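Local coordinates for eukaryotic translation initiation factor 2A (Schizosaccharomyces pombe, PDB 3WJ9), which probably directs methionyl-tRNAi to 40S ribosomal subunits in a codon-dependent manner for a few specific mRNAs, its beta-propeller part being the piece described here, at residues 104-109 / 126-131; 140-145 / 169-174; 144-149 / 160-165; 180-185 / 220-225. All blocks are in the same frame, centred on the assembly; numbering follows the deposited sequence.

Interaction 1: residues 104-109 / 126-131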
loop_
_atom_site.group_PDB
_atom_site.type_symbol
_atom_site.label_atom_id
_atom_site.label_comp_id
_atom_site.label_asym_id
_atom_site.label_seq_id
_atom_site.Cartn_x
_atom_site.Cartn_y
_atom_site.Cartn_z
ATOM N N GLN A 104 -19.195 -11.330 12.531
ATOM C CA GLN A 104 -18.301 -10.183 12.503
ATOM C C GLN A 104 -16.976 -10.575 11.864
ATOM O O GLN A 104 -16.035 -10.989 12.541
ATOM C CB GLN A 104 -18.098 -9.620 13.911
ATOM C CG GLN A 104 -19.398 -9.424 14.689
ATOM C CD GLN A 104 -19.905 -7.994 14.640
ATOM O OE1 GLN A 104 -19.738 -7.297 13.637
ATOM N NE2 GLN A 104 -20.529 -7.550 15.725
ATOM N N ASN A 105 -16.928 -10.433 10.544
ATOM C CA ASN A 105 -15.837 -10.950 9.729
ATOM C C ASN A 105 -14.496 -10.332 10.101
ATOM O O ASN A 105 -13.557 -11.033 10.471
ATOM C CB ASN A 105 -16.135 -10.688 8.266
ATOM C CG ASN A 105 -17.622 -10.745 7.961
ATOM O OD1 ASN A 105 -18.173 -9.809 7.388
ATOM N ND2 ASN A 105 -18.280 -11.832 8.352
HETATM N N MSE A 106 -14.447 -9.000 10.118
HETATM C CA MSE A 106 -13.236 -8.268 10.475
HETATM C C MSE A 106 -13.333 -7.601 11.834
HETATM O O MSE A 106 -14.345 -6.939 12.139
HETATM C CB MSE A 106 -12.885 -7.277 9.358
HETATM C CG MSE A 106 -13.387 -5.855 9.579
HETATM SE SE MSE A 106 -11.924 -4.764 10.319
HETATM C CE MSE A 106 -12.390 -3.049 9.473
ATOM N N LYS A 107 -12.296 -7.775 12.651
ATOM C CA LYS A 107 -12.249 -7.292 14.001
ATOM C C LYS A 107 -11.014 -6.414 14.103
ATOM O O LYS A 107 -10.091 -6.543 13.297
ATOM C CB LYS A 107 -12.203 -8.472 14.969
ATOM C CG LYS A 107 -13.197 -9.574 14.609
ATOM C CD LYS A 107 -12.944 -10.862 15.367
ATOM C CE LYS A 107 -13.608 -12.040 14.672
ATOM N NZ LYS A 107 -15.082 -11.861 14.543
ATOM N N VAL A 108 -11.001 -5.501 15.062
ATOM C CA VAL A 108 -9.810 -4.699 15.292
ATOM C C VAL A 108 -9.215 -5.155 16.615
ATOM O O VAL A 108 -9.944 -5.415 17.570
ATOM C CB VAL A 108 -10.120 -3.190 15.312
ATOM C CG1 VAL A 108 -8.839 -2.380 15.447
ATOM C CG2 VAL A 108 -10.868 -2.788 14.052
ATOM N N TRP A 109 -7.894 -5.279 16.665
ATOM C CA TRP A 109 -7.236 -5.802 17.856
ATOM C C TRP A 109 -6.197 -4.830 18.404
ATOM O O TRP A 109 -5.615 -4.040 17.662
ATOM C CB TRP A 109 -6.568 -7.150 17.555
ATOM C CG TRP A 109 -7.416 -8.123 16.773
ATOM C CD1 TRP A 109 -7.608 -8.138 15.422
ATOM C CD2 TRP A 109 -8.156 -9.237 17.293
ATOM N NE1 TRP A 109 -8.432 -9.179 15.070
ATOM C CE2 TRP A 109 -8.780 -9.870 16.198
ATOM C CE3 TRP A 109 -8.356 -9.756 18.576
ATOM C CZ2 TRP A 109 -9.589 -10.993 16.350
ATOM C CZ3 TRP A 109 -9.161 -10.872 18.723
ATOM C CH2 TRP A 109 -9.768 -11.478 17.616
ATOM N N THR A 126 -11.910 -5.864 -1.046
ATOM C CA THR A 126 -11.400 -4.571 -1.490
ATOM C C THR A 126 -11.858 -3.453 -0.557
ATOM O O THR A 126 -13.054 -3.303 -0.304
ATOM C CB THR A 126 -11.864 -4.261 -2.923
ATOM O OG1 THR A 126 -13.296 -4.264 -2.967
ATOM C CG2 THR A 126 -11.343 -5.322 -3.881
ATOM N N GLY A 127 -10.906 -2.673 -0.049
ATOM C CA GLY A 127 -11.215 -1.600 0.882
ATOM C C GLY A 127 -11.824 -2.122 2.167
ATOM O O GLY A 127 -12.738 -1.518 2.727
ATOM N N TRP A 128 -11.312 -3.253 2.635
ATOM C CA TRP A 128 -11.859 -3.917 3.810
ATOM C C TRP A 128 -11.512 -3.176 5.101
ATOM O O TRP A 128 -12.373 -2.963 5.952
ATOM C CB TRP A 128 -11.356 -5.364 3.878
ATOM C CG TRP A 128 -9.879 -5.480 4.109
ATOM C CD1 TRP A 128 -8.895 -5.376 3.173
ATOM C CD2 TRP A 128 -9.223 -5.711 5.357
ATOM N NE1 TRP A 128 -7.665 -5.531 3.761
ATOM C CE2 TRP A 128 -7.840 -5.739 5.111
ATOM C CE3 TRP A 128 -9.669 -5.898 6.671
ATOM C CZ2 TRP A 128 -6.898 -5.946 6.112
ATOM C CZ3 TRP A 128 -8.738 -6.105 7.671
ATOM C CH2 TRP A 128 -7.367 -6.127 7.386
ATOM N N ASN A 129 -10.256 -2.760 5.229
ATOM C CA ASN A 129 -9.755 -2.214 6.486
ATOM C C ASN A 129 -10.219 -0.789 6.758
ATOM O O ASN A 129 -10.650 -0.079 5.849
ATOM C CB ASN A 129 -8.224 -2.261 6.502
ATOM C CG ASN A 129 -7.651 -2.222 7.907
ATOM O OD1 ASN A 129 -8.315 -1.795 8.851
ATOM N ND2 ASN A 129 -6.408 -2.665 8.051
ATOM N N LEU A 130 -10.138 -0.385 8.021
ATOM C CA LEU A 130 -10.321 1.008 8.389
ATOM C C LEU A 130 -9.120 1.808 7.917
ATOM O O LEU A 130 -7.992 1.322 7.958
ATOM C CB LEU A 130 -10.488 1.161 9.902
ATOM C CG LEU A 130 -11.647 0.438 10.579
ATOM C CD1 LEU A 130 -11.460 0.430 12.087
ATOM C CD2 LEU A 130 -12.931 1.139 10.198
ATOM N N GLN A 131 -9.361 3.030 7.458
ATOM C CA GLN A 131 -8.267 3.942 7.164
ATOM C C GLN A 131 -7.954 4.715 8.435
ATOM O O GLN A 131 -8.783 4.787 9.341
ATOM C CB GLN A 131 -8.621 4.888 6.017
ATOM C CG GLN A 131 -9.077 4.179 4.753
ATOM C CD GLN A 131 -9.234 5.122 3.579
ATOM O OE1 GLN A 131 -8.686 6.224 3.574
ATOM N NE2 GLN A 131 -9.998 4.699 2.580
#

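Interaction 2: residues 140-145 / 169-174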
loop_
_atom_site.group_PDB
_atom_site.type_symbol
_atom_site.label_atom_id
_atom_site.label_comp_id
_atom_site.label_asym_id
_atom_site.label_seq_id
_atom_site.Cartn_x
_atom_site.Cartn_y
_atom_site.Cartn_z
ATOM N N ALA A 140 -11.720 5.391 9.990
ATOM C CA ALA A 140 -12.786 5.669 9.033
ATOM C C ALA A 140 -13.363 4.414 8.382
ATOM O O ALA A 140 -12.638 3.613 7.790
ATOM C CB ALA A 140 -12.283 6.624 7.964
ATOM N N ARG A 141 -14.680 4.267 8.495
ATOM C CA ARG A 141 -15.415 3.160 7.893
ATOM C C ARG A 141 -16.276 3.698 6.751
ATOM O O ARG A 141 -16.532 4.899 6.679
ATOM C CB ARG A 141 -16.277 2.461 8.952
ATOM C CG ARG A 141 -16.965 1.172 8.515
ATOM C CD ARG A 141 -18.097 0.840 9.478
ATOM N NE ARG A 141 -18.789 -0.403 9.148
ATOM C CZ ARG A 141 -19.875 -0.835 9.783
ATOM N NH1 ARG A 141 -20.392 -0.121 10.772
ATOM N NH2 ARG A 141 -20.446 -1.977 9.426
ATOM N N LEU A 142 -16.717 2.818 5.858
ATOM C CA LEU A 142 -17.537 3.242 4.731
ATOM C C LEU A 142 -18.905 2.575 4.712
ATOM O O LEU A 142 -19.019 1.359 4.567
ATOM C CB LEU A 142 -16.817 2.959 3.419
ATOM C CG LEU A 142 -17.640 3.232 2.163
ATOM C CD1 LEU A 142 -18.005 4.707 2.050
ATOM C CD2 LEU A 142 -16.857 2.767 0.961
ATOM N N VAL A 143 -19.942 3.389 4.850
ATOM C CA VAL A 143 -21.306 2.907 4.748
ATOM C C VAL A 143 -21.890 3.455 3.458
ATOM O O VAL A 143 -21.431 4.487 2.951
ATOM C CB VAL A 143 -22.152 3.337 5.966
ATOM C CG1 VAL A 143 -23.408 2.489 6.075
ATOM C CG2 VAL A 143 -21.326 3.202 7.233
ATOM N N THR A 144 -22.857 2.738 2.895
ATOM C CA THR A 144 -23.647 3.266 1.788
ATOM C C THR A 144 -24.037 4.686 2.113
ATOM O O THR A 144 -24.551 4.932 3.242
ATOM C CB THR A 144 -24.946 2.471 1.569
ATOM O OG1 THR A 144 -25.560 2.218 2.842
ATOM C CG2 THR A 144 -24.668 1.133 0.893
ATOM N N ASN A 145 -23.782 5.616 1.205
ATOM C CA ASN A 145 -24.326 6.956 1.323
ATOM C C ASN A 145 -23.953 7.578 2.656
ATOM O O ASN A 145 -24.713 8.368 3.213
ATOM C CB ASN A 145 -25.847 6.935 1.164
ATOM C CG ASN A 145 -26.294 6.226 -0.098
ATOM O OD1 ASN A 145 -25.675 6.360 -1.153
ATOM N ND2 ASN A 145 -27.377 5.465 0.005
ATOM N N SER A 169 -19.427 6.148 -3.142
ATOM C CA SER A 169 -18.922 4.823 -3.541
ATOM C C SER A 169 -17.554 4.424 -2.947
ATOM O O SER A 169 -17.393 3.316 -2.439
ATOM C CB SER A 169 -18.875 4.710 -5.066
ATOM O OG SER A 169 -18.085 3.607 -5.470
ATOM N N ASP A 170 -16.585 5.335 -3.013
ATOM C CA ASP A 170 -15.281 5.192 -2.358
ATOM C C ASP A 170 -14.738 6.507 -1.789
ATOM O O ASP A 170 -15.178 7.589 -2.170
ATOM C CB ASP A 170 -14.254 4.614 -3.337
ATOM C CG ASP A 170 -14.768 3.396 -4.072
ATOM O OD1 ASP A 170 -15.652 2.705 -3.522
ATOM O OD2 ASP A 170 -14.288 3.127 -5.196
ATOM N N PHE A 171 -13.771 6.392 -0.881
ATOM C CA PHE A 171 -13.156 7.544 -0.220
ATOM C C PHE A 171 -11.673 7.292 0.075
ATOM O O PHE A 171 -11.199 6.167 -0.060
ATOM C CB PHE A 171 -13.893 7.859 1.082
ATOM C CG PHE A 171 -13.514 6.952 2.216
ATOM C CD1 PHE A 171 -13.884 5.620 2.200
ATOM C CD2 PHE A 171 -12.784 7.426 3.294
ATOM C CE1 PHE A 171 -13.534 4.774 3.233
ATOM C CE2 PHE A 171 -12.434 6.584 4.332
ATOM C CZ PHE A 171 -12.810 5.256 4.302
ATOM N N ALA A 172 -10.952 8.334 0.484
ATOM C CA ALA A 172 -9.544 8.199 0.861
ATOM C C ALA A 172 -9.097 9.322 1.795
ATOM O O ALA A 172 -9.287 10.499 1.495
ATOM C CB ALA A 172 -8.661 8.167 -0.381
ATOM N N LEU A 173 -8.496 8.948 2.922
ATOM C CA LEU A 173 -8.053 9.918 3.923
ATOM C C LEU A 173 -6.782 10.653 3.504
ATOM O O LEU A 173 -6.174 10.326 2.484
ATOM C CB LEU A 173 -7.823 9.224 5.268
ATOM C CG LEU A 173 -8.942 9.312 6.307
ATOM C CD1 LEU A 173 -10.278 8.954 5.688
ATOM C CD2 LEU A 173 -8.646 8.402 7.489
ATOM N N SER A 174 -6.389 11.646 4.297
ATOM C CA SER A 174 -5.154 12.387 4.054
ATOM C C SER A 174 -4.108 12.063 5.118
ATOM O O SER A 174 -4.416 12.045 6.311
ATOM C CB SER A 174 -5.429 13.894 4.021
ATOM O OG SER A 174 -4.225 14.639 3.950
#

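Interaction 3: residues 144-149 / 160-165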
loop_
_atom_site.group_PDB
_atom_site.type_symbol
_atom_site.label_atom_id
_atom_site.label_comp_id
_atom_site.label_asym_id
_atom_site.label_seq_id
_atom_site.Cartn_x
_atom_site.Cartn_y
_atom_site.Cartn_z
ATOM N N THR A 144 -22.857 2.738 2.895
ATOM C CA THR A 144 -23.647 3.266 1.788
ATOM C C THR A 144 -24.037 4.686 2.113
ATOM O O THR A 144 -24.551 4.932 3.242
ATOM C CB THR A 144 -24.946 2.471 1.569
ATOM O OG1 THR A 144 -25.560 2.218 2.842
ATOM C CG2 THR A 144 -24.668 1.133 0.893
ATOM N N ASN A 145 -23.782 5.616 1.205
ATOM C CA ASN A 145 -24.326 6.956 1.323
ATOM C C ASN A 145 -23.953 7.578 2.656
ATOM O O ASN A 145 -24.713 8.368 3.213
ATOM C CB ASN A 145 -25.847 6.935 1.164
ATOM C CG ASN A 145 -26.294 6.226 -0.098
ATOM O OD1 ASN A 145 -25.675 6.360 -1.153
ATOM N ND2 ASN A 145 -27.377 5.465 0.005
ATOM N N GLU A 146 -22.775 7.238 3.160
ATOM C CA GLU A 146 -22.290 7.861 4.383
ATOM C C GLU A 146 -20.850 7.396 4.677
ATOM O O GLU A 146 -20.428 6.325 4.237
ATOM C CB GLU A 146 -23.346 7.682 5.468
ATOM C CG GLU A 146 -23.038 8.336 6.777
ATOM C CD GLU A 146 -24.153 8.156 7.773
ATOM O OE1 GLU A 146 -25.146 7.467 7.453
ATOM O OE2 GLU A 146 -24.028 8.714 8.876
ATOM N N VAL A 147 -20.104 8.202 5.428
ATOM C CA VAL A 147 -18.733 7.871 5.809
ATOM C C VAL A 147 -18.644 8.163 7.308
ATOM O O VAL A 147 -18.981 9.259 7.753
ATOM C CB VAL A 147 -17.607 8.620 5.064
ATOM C CG1 VAL A 147 -16.309 8.587 5.859
ATOM C CG2 VAL A 147 -17.415 8.031 3.677
ATOM N N HIS A 148 -18.198 7.175 8.080
ATOM C CA HIS A 148 -18.094 7.316 9.531
ATOM C C HIS A 148 -16.666 7.597 9.993
ATOM O O HIS A 148 -15.704 7.084 9.425
ATOM C CB HIS A 148 -18.614 6.056 10.228
ATOM C CG HIS A 148 -20.071 5.794 9.995
ATOM N ND1 HIS A 148 -20.895 6.695 9.361
ATOM C CD2 HIS A 148 -20.845 4.732 10.320
ATOM C CE1 HIS A 148 -22.120 6.197 9.299
ATOM N NE2 HIS A 148 -22.117 5.011 9.875
ATOM N N PHE A 149 -16.544 8.415 11.033
ATOM C CA PHE A 149 -15.254 8.712 11.646
ATOM C C PHE A 149 -15.259 8.265 13.102
ATOM O O PHE A 149 -16.288 8.326 13.770
ATOM C CB PHE A 149 -14.934 10.205 11.552
ATOM C CG PHE A 149 -14.732 10.694 10.149
ATOM C CD1 PHE A 149 -15.817 11.012 9.349
ATOM C CD2 PHE A 149 -13.457 10.844 9.631
ATOM C CE1 PHE A 149 -15.635 11.463 8.058
ATOM C CE2 PHE A 149 -13.269 11.296 8.341
ATOM C CZ PHE A 149 -14.360 11.606 7.554
ATOM N N ILE A 160 -17.768 9.341 16.170
ATOM C CA ILE A 160 -17.685 10.679 16.742
ATOM C C ILE A 160 -18.093 11.716 15.701
ATOM O O ILE A 160 -18.413 12.859 16.031
ATOM C CB ILE A 160 -16.261 10.988 17.259
ATOM C CG1 ILE A 160 -16.281 12.191 18.206
ATOM C CG2 ILE A 160 -15.298 11.203 16.097
ATOM C CD1 ILE A 160 -14.920 12.579 18.732
ATOM N N ALA A 161 -18.095 11.299 14.438
ATOM C CA ALA A 161 -18.423 12.189 13.336
ATOM C C ALA A 161 -18.887 11.409 12.111
ATOM O O ALA A 161 -18.492 10.262 11.903
ATOM C CB ALA A 161 -17.228 13.053 12.989
ATOM N N LYS A 162 -19.734 12.046 11.307
ATOM C CA LYS A 162 -20.259 11.452 10.083
ATOM C C LYS A 162 -20.161 12.459 8.943
ATOM O O LYS A 162 -20.017 13.655 9.185
ATOM C CB LYS A 162 -21.710 11.003 10.274
ATOM C CG LYS A 162 -21.961 10.213 11.551
ATOM C CD LYS A 162 -23.435 9.890 11.727
ATOM C CE LYS A 162 -23.720 9.345 13.114
ATOM N NZ LYS A 162 -23.580 10.400 14.155
ATOM N N LEU A 163 -20.236 11.989 7.701
ATOM C CA LEU A 163 -20.138 12.901 6.565
ATOM C C LEU A 163 -21.490 13.134 5.898
ATOM O O LEU A 163 -22.289 12.212 5.736
ATOM C CB LEU A 163 -19.129 12.390 5.534
ATOM C CG LEU A 163 -18.645 13.486 4.580
ATOM C CD1 LEU A 163 -18.088 14.657 5.375
ATOM C CD2 LEU A 163 -17.603 12.960 3.607
ATOM N N ARG A 164 -21.719 14.382 5.504
ATOM C CA ARG A 164 -23.000 14.833 4.974
ATOM C C ARG A 164 -23.385 14.202 3.639
ATOM O O ARG A 164 -24.499 13.698 3.485
ATOM C CB ARG A 164 -22.984 16.354 4.809
ATOM C CG ARG A 164 -22.718 17.129 6.086
ATOM C CD ARG A 164 -23.861 17.008 7.078
ATOM N NE ARG A 164 -23.584 17.757 8.299
ATOM C CZ ARG A 164 -23.823 19.056 8.450
ATOM N NH1 ARG A 164 -24.347 19.756 7.454
ATOM N NH2 ARG A 164 -23.538 19.655 9.598
ATOM N N VAL A 165 -22.468 14.248 2.677
ATOM C CA VAL A 165 -22.793 13.938 1.284
ATOM C C VAL A 165 -23.365 12.531 1.079
ATOM O O VAL A 165 -23.106 11.616 1.866
ATOM C CB VAL A 165 -21.558 14.123 0.374
ATOM C CG1 VAL A 165 -20.892 15.461 0.660
ATOM C CG2 VAL A 165 -20.566 12.988 0.571
#

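Interaction 4: residues 180-185 / 220-225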
loop_
_atom_site.group_PDB
_atom_site.type_symbol
_atom_site.label_atom_id
_atom_site.label_comp_id
_atom_site.label_asym_id
_atom_site.label_seq_id
_atom_site.Cartn_x
_atom_site.Cartn_y
_atom_site.Cartn_z
ATOM N N ALA A 180 -7.469 15.432 6.794
ATOM C CA ALA A 180 -8.423 15.792 5.750
ATOM C C ALA A 180 -8.931 14.548 5.028
ATOM O O ALA A 180 -8.346 13.472 5.140
ATOM C CB ALA A 180 -7.794 16.760 4.763
ATOM N N VAL A 181 -10.029 14.697 4.292
ATOM C CA VAL A 181 -10.649 13.570 3.600
ATOM C C VAL A 181 -10.861 13.870 2.116
ATOM O O VAL A 181 -10.987 15.030 1.722
ATOM C CB VAL A 181 -12.008 13.201 4.238
ATOM C CG1 VAL A 181 -12.417 11.784 3.857
ATOM C CG2 VAL A 181 -11.944 13.343 5.746
ATOM N N ALA A 182 -10.881 12.816 1.303
ATOM C CA ALA A 182 -11.234 12.901 -0.111
ATOM C C ALA A 182 -12.229 11.793 -0.445
ATOM O O ALA A 182 -12.003 10.634 -0.098
ATOM C CB ALA A 182 -10.001 12.791 -0.978
ATOM N N VAL A 183 -13.330 12.151 -1.105
ATOM C CA VAL A 183 -14.446 11.225 -1.312
ATOM C C VAL A 183 -14.913 11.215 -2.780
ATOM O O VAL A 183 -14.626 12.148 -3.529
ATOM C CB VAL A 183 -15.634 11.589 -0.382
ATOM C CG1 VAL A 183 -16.615 10.443 -0.278
ATOM C CG2 VAL A 183 -15.136 11.962 1.009
ATOM N N PHE A 184 -15.623 10.163 -3.189
ATOM C CA PHE A 184 -16.081 10.025 -4.575
ATOM C C PHE A 184 -17.516 9.499 -4.691
ATOM O O PHE A 184 -17.942 8.646 -3.914
ATOM C CB PHE A 184 -15.131 9.106 -5.349
ATOM C CG PHE A 184 -15.564 8.830 -6.763
ATOM C CD1 PHE A 184 -15.356 9.767 -7.759
ATOM C CD2 PHE A 184 -16.164 7.628 -7.097
ATOM C CE1 PHE A 184 -15.746 9.518 -9.059
ATOM C CE2 PHE A 184 -16.556 7.374 -8.397
ATOM C CZ PHE A 184 -16.347 8.318 -9.379
ATOM N N ILE A 185 -18.248 10.008 -5.680
ATOM C CA ILE A 185 -19.639 9.624 -5.922
ATOM C C ILE A 185 -19.809 9.055 -7.329
ATOM O O ILE A 185 -19.535 9.742 -8.307
ATOM C CB ILE A 185 -20.599 10.828 -5.745
ATOM C CG1 ILE A 185 -20.415 11.475 -4.369
ATOM C CG2 ILE A 185 -22.047 10.414 -5.980
ATOM C CD1 ILE A 185 -19.492 12.678 -4.375
ATOM N N PHE A 220 -7.628 7.424 -5.891
ATOM C CA PHE A 220 -7.027 8.538 -5.164
ATOM C C PHE A 220 -5.560 8.284 -4.845
ATOM O O PHE A 220 -5.158 7.148 -4.597
ATOM C CB PHE A 220 -7.796 8.810 -3.870
ATOM C CG PHE A 220 -9.033 9.636 -4.063
ATOM C CD1 PHE A 220 -8.945 10.945 -4.501
ATOM C CD2 PHE A 220 -10.284 9.107 -3.801
ATOM C CE1 PHE A 220 -10.078 11.710 -4.679
ATOM C CE2 PHE A 220 -11.423 9.867 -3.976
ATOM C CZ PHE A 220 -11.320 11.171 -4.415
ATOM N N LYS A 221 -4.765 9.349 -4.843
ATOM C CA LYS A 221 -3.340 9.229 -4.554
ATOM C C LYS A 221 -2.785 10.464 -3.850
ATOM O O LYS A 221 -2.163 11.318 -4.481
ATOM C CB LYS A 221 -2.556 8.972 -5.842
ATOM C CG LYS A 221 -1.584 7.809 -5.759
ATOM C CD LYS A 221 -2.088 6.615 -6.552
ATOM C CE LYS A 221 -1.183 5.410 -6.378
ATOM N NZ LYS A 221 -1.632 4.260 -7.206
ATOM N N TRP A 222 -3.012 10.552 -2.542
ATOM C CA TRP A 222 -2.418 11.611 -1.731
ATOM C C TRP A 222 -0.898 11.452 -1.692
ATOM O O TRP A 222 -0.374 10.372 -1.972
ATOM C CB TRP A 222 -2.982 11.596 -0.304
ATOM C CG TRP A 222 -4.322 12.261 -0.137
ATOM C CD1 TRP A 222 -5.545 11.654 -0.126
ATOM C CD2 TRP A 222 -4.569 13.658 0.064
ATOM N NE1 TRP A 222 -6.536 12.586 0.062
ATOM C CE2 TRP A 222 -5.962 13.827 0.179
ATOM C CE3 TRP A 222 -3.748 14.785 0.155
ATOM C CZ2 TRP A 222 -6.553 15.071 0.378
ATOM C CZ3 TRP A 222 -4.335 16.021 0.346
ATOM C CH2 TRP A 222 -5.723 16.154 0.459
ATOM N N ASN A 223 -0.190 12.526 -1.354
ATOM C CA ASN A 223 1.248 12.438 -1.125
ATOM C C ASN A 223 1.547 12.480 0.370
ATOM O O ASN A 223 0.659 12.785 1.168
ATOM C CB ASN A 223 1.992 13.558 -1.863
ATOM C CG ASN A 223 1.383 14.929 -1.631
ATOM O OD1 ASN A 223 0.166 15.076 -1.546
ATOM N ND2 ASN A 223 2.235 15.944 -1.528
ATOM N N ALA A 224 2.788 12.162 0.740
ATOM C CA ALA A 224 3.209 12.108 2.142
ATOM C C ALA A 224 2.767 13.350 2.906
ATOM O O ALA A 224 2.325 13.266 4.052
ATOM C CB ALA A 224 4.718 11.942 2.235
ATOM N N LEU A 225 2.886 14.501 2.257
ATOM C CA LEU A 225 2.309 15.730 2.776
ATOM C C LEU A 225 0.875 15.837 2.272
ATOM O O LEU A 225 0.639 15.924 1.071
ATOM C CB LEU A 225 3.140 16.940 2.346
ATOM C CG LEU A 225 4.617 16.847 2.737
ATOM C CD1 LEU A 225 5.401 18.056 2.248
ATOM C CD2 LEU A 225 4.762 16.679 4.244
#

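Interaction 1: residues 104-109 / 126-131
Met106, a selenomethionine in this model, reaches across to Trp128, Asn129 and Leu130, and Val108 adds a smaller touch on Leu130. Most of the contact is apolar. The terminal methyl CE of Met106 lies 3.7 Å from CG of Leu130, the two side chains crossing obliquely. CE of Met106 also lies 3.5 Å from the backbone O of Trp128 and 4.1 Å from CA of Asn129, so this one methyl touches three successive residues of 126-131. Met106 gets there because its chain bends twice, at chi2 (98°) and at chi3 (147°), the second bend placing CE. Two residues further along the strand, CG2 of Val108 meets CD1 of Leu130 at 3.8 Å, these side chains crossing at about a right angle.

The second kind of interaction is Met-aromatic. SE of Met106 is 5.5 Å from the centroid of the six-membered ring of Trp128, 73° off the ring normal, and approaches the ring obliquely, with CZ3 nearest at 4.4 Å. CB of Asn129 sits over the centre of one face of the same indole.

The polar end of Asn129 is engaged outside the two segments, its OD1 hydrogen-bonded to Ser89 OG. Asn105 and Met106 together face Phe120 in a classic beta bulge, in the third strand of a blade that lies in the WD 1 repeat; 126-131 is the connection entering the next blade.

The join between blade and incoming connection therefore rests on the bent selenomethionine chain, an indole and branched aliphatic groups, which fit by shape, with no directional polar bond between the two segments.

Interaction 2: residues 140-145 / 169-174
Phe171 projects from strand 170-173 toward strand 140-143, and its ring fits between Ala140 and Leu142. From CB, chi1 of 79° puts CG between the backbone N and the carbonyl carbon, the crowded position, from which the ring extends toward 140-143. On one flank of the ring CD1 and then CE1 of Phe171 meet CB of Leu142, CE1 at 3.8 Å. At the tip, CZ of Phe171 lies 3.9 Å from the backbone O of Ala140 and at a similar distance from its CB. Returning along the other flank, CE2 of Phe171 makes the closest approach of the ring, 3.6 Å to CB of Ala140. CB of both residues approaches the ring obliquely.

The two strands belong to neighbouring blades of the propeller: 140-143 lies in the second strand of one four-stranded sheet, and 170-173 is the first strand of the next. They run antiparallel at 169°, but their axes stay 8.4 Å apart, so side chains fill the interval where a sheet would have backbone bonds. An alanine in place of Phe171 would probably open a gap between the blades and leave CB of Leu142 and of Ala140 without their aromatic partner.

CD1 of Leu173 lies in the plane of the phenyl ring at its edge and also touches CB of Ala140 at 3.8 Å. At the other end, CD2 of Leu142 rests 3.5 Å from the backbone O of Ser169.

Interaction 3: residues 144-149 / 160-165
Phe149 and Ala161 form the antiparallel hydrogen-bonded pair of this hairpin, and His148 with Lys162 the non-hydrogen-bonded pair beside it. Among the backbone bonds, Phe149 N to Ala161 O is the well-formed one, at 2.8 Å with an N-H...O angle of 156°. Two weak bonds flank it: Leu163 N to Val147 O and Ile160 N to Phe149 O, each 3.0 Å. Ile160 and Ala161 both face Phe149, a classic beta bulge.

Apolar contacts accompany these bonds. CB of Phe149 and CB of Ala161 are 3.9 Å apart, and CB of Val147 meets CB of Leu163 at 4.1 Å. Ala161 O lies at the edge of the Phe149 ring, in its plane, and CB of Leu163 is also at that ring's edge. Beyond the hairpin, Phe149 packs on Val181 and Leu163 on Val183, both in the following blade.

Glu146 brings its carboxylate against the aliphatic chain of Lys162, the two side chains crossing at a slant, rather than against the ammonium. OE2 of Glu146 lies 3.5 Å from CB of Lys162, whereas NZ of Lys162, turned off by a bend at chi4 (70°), stays 5.6 Å from OE2, too far for a salt bridge.

Strands 146-151 and 161-162 are the third and fourth of their sheet, the outer hairpin of a four-stranded, antiparallel beta-propeller blade.

Interaction 4: residues 180-185 / 220-225
Ala182 sits between two aromatic rings that are turned to it differently, the phenyl of Phe220 by a face and the indole of Trp222 by an edge. Its CB stands 4.0 Å from the Phe220 centroid, 18° off the ring normal and shifted toward the rim, a CH-pi contact. The same methyl lies near the plane of the Trp222 indole, 3.6 Å from NE1. The ring edge of Phe220 meets the opposing backbone: Val183 O lies near the ring plane, 3.6 Å from CZ of Phe220. On the neighbouring rim atom CE2 of Phe220, CB of Phe184 approaches obliquely at 4.0 Å, while the rest of the Phe184 side chain leads away.

An alanine at Phe220 would probably leave the Ala182 methyl without its CH-pi partner and open a gap beside Val183 and Phe184. Val195, Leu229 and Val231 also pack against the Phe220 side chain.

The strands run antiparallel at 167° with axes 9.3 Å apart, a spacing filled by side chains. Strand 180-185 is the second of its blade and strand 220-222 the first of the next, and such face-to-face packing of successive sheets is characteristic of a beta-propeller.

How the interactions relate
The four contacts follow the propeller from blade to blade. Interactions 1, 2 and 4 each join one blade to the strand, or the connection, that begins the next, while interaction 3 lies within a blade, at its outer hairpin. Interactions 1 and 2 meet where the side chain of Gln131 probably hydrogen-bonds the backbone of strand 170-173, OE1 to Leu173 N at 2.8 Å. Interactions 2 and 3, with centres about 8 Å apart, share Thr144 and Asn145, the turn between adjacent strands. Strands 170-173 and 180-185 pair in one sheet, linking interactions 2 and 4, whose centres are about 11 Å apart. Interaction 3 touches interaction 4 through Phe149 CZ, 3.5 Å from Val181 CG2.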